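Local coordinates for protein methyltransferase (Thermus thermophilus, PDB 1WS6) that probably transfers methyl groups from S-adenosylmethionine to an acceptor, as a member of the Rossmann-like methyltransferase class, at residues 28-32 / 54-59. Residues are numbered along the deposited sequence.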
loop_
_atom_site.group_PDB
_atom_site.type_symbol
_atom_site.label_atom_id
_atom_site.label_comp_id
_atom_site.label_asym_id
_atom_site.label_seq_id
_atom_site.Cartn_x
_atom_site.Cartn_y
_atom_site.Cartn_z
ATOM N N ARG A 28 -10.475 -0.378 -1.749
ATOM C CA ARG A 28 -9.697 -1.485 -1.203
ATOM C C ARG A 28 -10.254 -2.825 -1.643
ATOM O O ARG A 28 -9.509 -3.708 -2.081
ATOM C CB ARG A 28 -9.682 -1.449 0.325
ATOM C CG ARG A 28 -8.797 -0.387 0.927
ATOM C CD ARG A 28 -8.793 -0.501 2.441
ATOM N NE ARG A 28 -10.138 -0.422 3.012
ATOM C CZ ARG A 28 -10.532 -1.136 4.060
ATOM N NH1 ARG A 28 -9.680 -1.974 4.640
ATOM N NH2 ARG A 28 -11.772 -1.032 4.521
ATOM N N LYS A 29 -11.567 -2.976 -1.514
ATOM C CA LYS A 29 -12.222 -4.214 -1.898
ATOM C C LYS A 29 -11.989 -4.535 -3.368
ATOM O O LYS A 29 -11.796 -5.698 -3.724
ATOM C CB LYS A 29 -13.726 -4.137 -1.631
ATOM C CG LYS A 29 -14.465 -5.403 -2.004
ATOM C CD LYS A 29 -15.941 -5.313 -1.665
ATOM C CE LYS A 29 -16.628 -6.686 -1.801
ATOM N NZ LYS A 29 -16.580 -7.225 -3.191
ATOM N N ALA A 30 -12.005 -3.516 -4.223
ATOM C CA ALA A 30 -11.802 -3.760 -5.653
ATOM C C ALA A 30 -10.349 -4.096 -5.952
ATOM O O ALA A 30 -10.063 -5.045 -6.680
ATOM C CB ALA A 30 -12.244 -2.545 -6.483
ATOM N N LEU A 31 -9.430 -3.327 -5.384
ATOM C CA LEU A 31 -8.018 -3.577 -5.616
ATOM C C LEU A 31 -7.647 -5.029 -5.320
ATOM O O LEU A 31 -6.996 -5.685 -6.132
ATOM C CB LEU A 31 -7.145 -2.653 -4.757
ATOM C CG LEU A 31 -5.663 -3.015 -4.935
ATOM C CD1 LEU A 31 -5.292 -2.886 -6.405
ATOM C CD2 LEU A 31 -4.782 -2.138 -4.080
ATOM N N PHE A 32 -8.066 -5.536 -4.167
ATOM C CA PHE A 32 -7.730 -6.902 -3.811
ATOM C C PHE A 32 -8.500 -7.988 -4.558
ATOM O O PHE A 32 -7.977 -9.089 -4.741
ATOM C CB PHE A 32 -7.809 -7.064 -2.289
ATOM C CG PHE A 32 -6.657 -6.397 -1.574
ATOM C CD1 PHE A 32 -5.400 -6.985 -1.563
ATOM C CD2 PHE A 32 -6.796 -5.134 -1.029
ATOM C CE1 PHE A 32 -4.303 -6.327 -1.032
ATOM C CE2 PHE A 32 -5.698 -4.470 -0.494
ATOM C CZ PHE A 32 -4.447 -5.071 -0.499
ATOM N N ALA A 54 -4.053 0.183 6.862
ATOM C CA ALA A 54 -5.227 -0.362 6.182
ATOM C C ALA A 54 -4.930 -1.247 4.969
ATOM O O ALA A 54 -5.361 -2.399 4.907
ATOM C CB ALA A 54 -6.161 0.763 5.780
ATOM N N VAL A 55 -4.185 -0.722 4.008
ATOM C CA VAL A 55 -3.886 -1.490 2.810
ATOM C C VAL A 55 -2.811 -2.559 3.007
ATOM O O VAL A 55 -2.985 -3.701 2.583
ATOM C CB VAL A 55 -3.514 -0.542 1.631
ATOM C CG1 VAL A 55 -2.320 0.334 2.014
ATOM C CG2 VAL A 55 -3.218 -1.360 0.377
ATOM N N GLY A 56 -1.713 -2.207 3.665
ATOM C CA GLY A 56 -0.658 -3.180 3.889
ATOM C C GLY A 56 -1.084 -4.363 4.760
ATOM O O GLY A 56 -0.629 -5.495 4.557
ATOM N N LEU A 57 -1.937 -4.111 5.749
ATOM C CA LEU A 57 -2.395 -5.187 6.616
ATOM C C LEU A 57 -3.401 -6.066 5.877
ATOM O O LEU A 57 -3.524 -7.266 6.155
ATOM C CB LEU A 57 -3.018 -4.621 7.891
ATOM C CG LEU A 57 -1.997 -3.998 8.849
ATOM C CD1 LEU A 57 -2.696 -3.424 10.081
ATOM C CD2 LEU A 57 -0.989 -5.068 9.263
ATOM N N GLU A 58 -4.122 -5.460 4.935
ATOM C CA GLU A 58 -5.096 -6.201 4.151
ATOM C C GLU A 58 -4.313 -7.211 3.317
ATOM O O GLU A 58 -4.707 -8.367 3.192
ATOM C CB GLU A 58 -5.875 -5.254 3.242
ATOM C CG GLU A 58 -6.921 -5.932 2.368
ATOM C CD GLU A 58 -8.115 -6.449 3.159
ATOM O OE1 GLU A 58 -8.578 -5.740 4.078
ATOM O OE2 GLU A 58 -8.599 -7.557 2.852
ATOM N N ALA A 59 -3.195 -6.771 2.754
ATOM C CA ALA A 59 -2.360 -7.656 1.949
ATOM C C ALA A 59 -1.850 -8.803 2.821
ATOM O O ALA A 59 -1.897 -9.966 2.420
ATOM C CB ALA A 59 -1.175 -6.881 1.353
#
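Residues 28-32 and 54-59 are each about one and a half turns of two helices that run in roughly the same direction, their axes 39° apart and 11.3 Å at closest approach. The wide spacing is bridged by long side chains one turn apart, R28 and F32, whose CA atoms lie nearest those of V55 (7.1 Å) and A59 (7.9 Å). F32 reaches across with its flat ring: E58 CG, an aliphatic CH donor, sits over one face in a CH-pi contact, 3.7 Å from the ring centroid, while small A59 lets F32 CE1 come within 3.8 Å of A59 CA. Both helices pack on the central sheet of a Rossmann-like fold; helix 54-61 follows strand 44-48 and a glycine-rich turn, as in S-adenosylmethionine-dependent methyltransferases. Branched V55 suits this interface, its CG2 meeting F32 CZ at 4.0 Å while the side chain also touches F45 and F115 of the sheet. R28 and E58 are long enough to span the gap: R28 NH1 and E58 OE1 form a long salt bridge of 4.0 Å, purely electrostatic because the oxygen lies well out of the guanidinium plane. R28 NH1 hydrogen-bonds R3 O, and the E58 carboxylate accepts hydrogen bonds from L5 N and G6 N, tying the N-terminal segment to both helices.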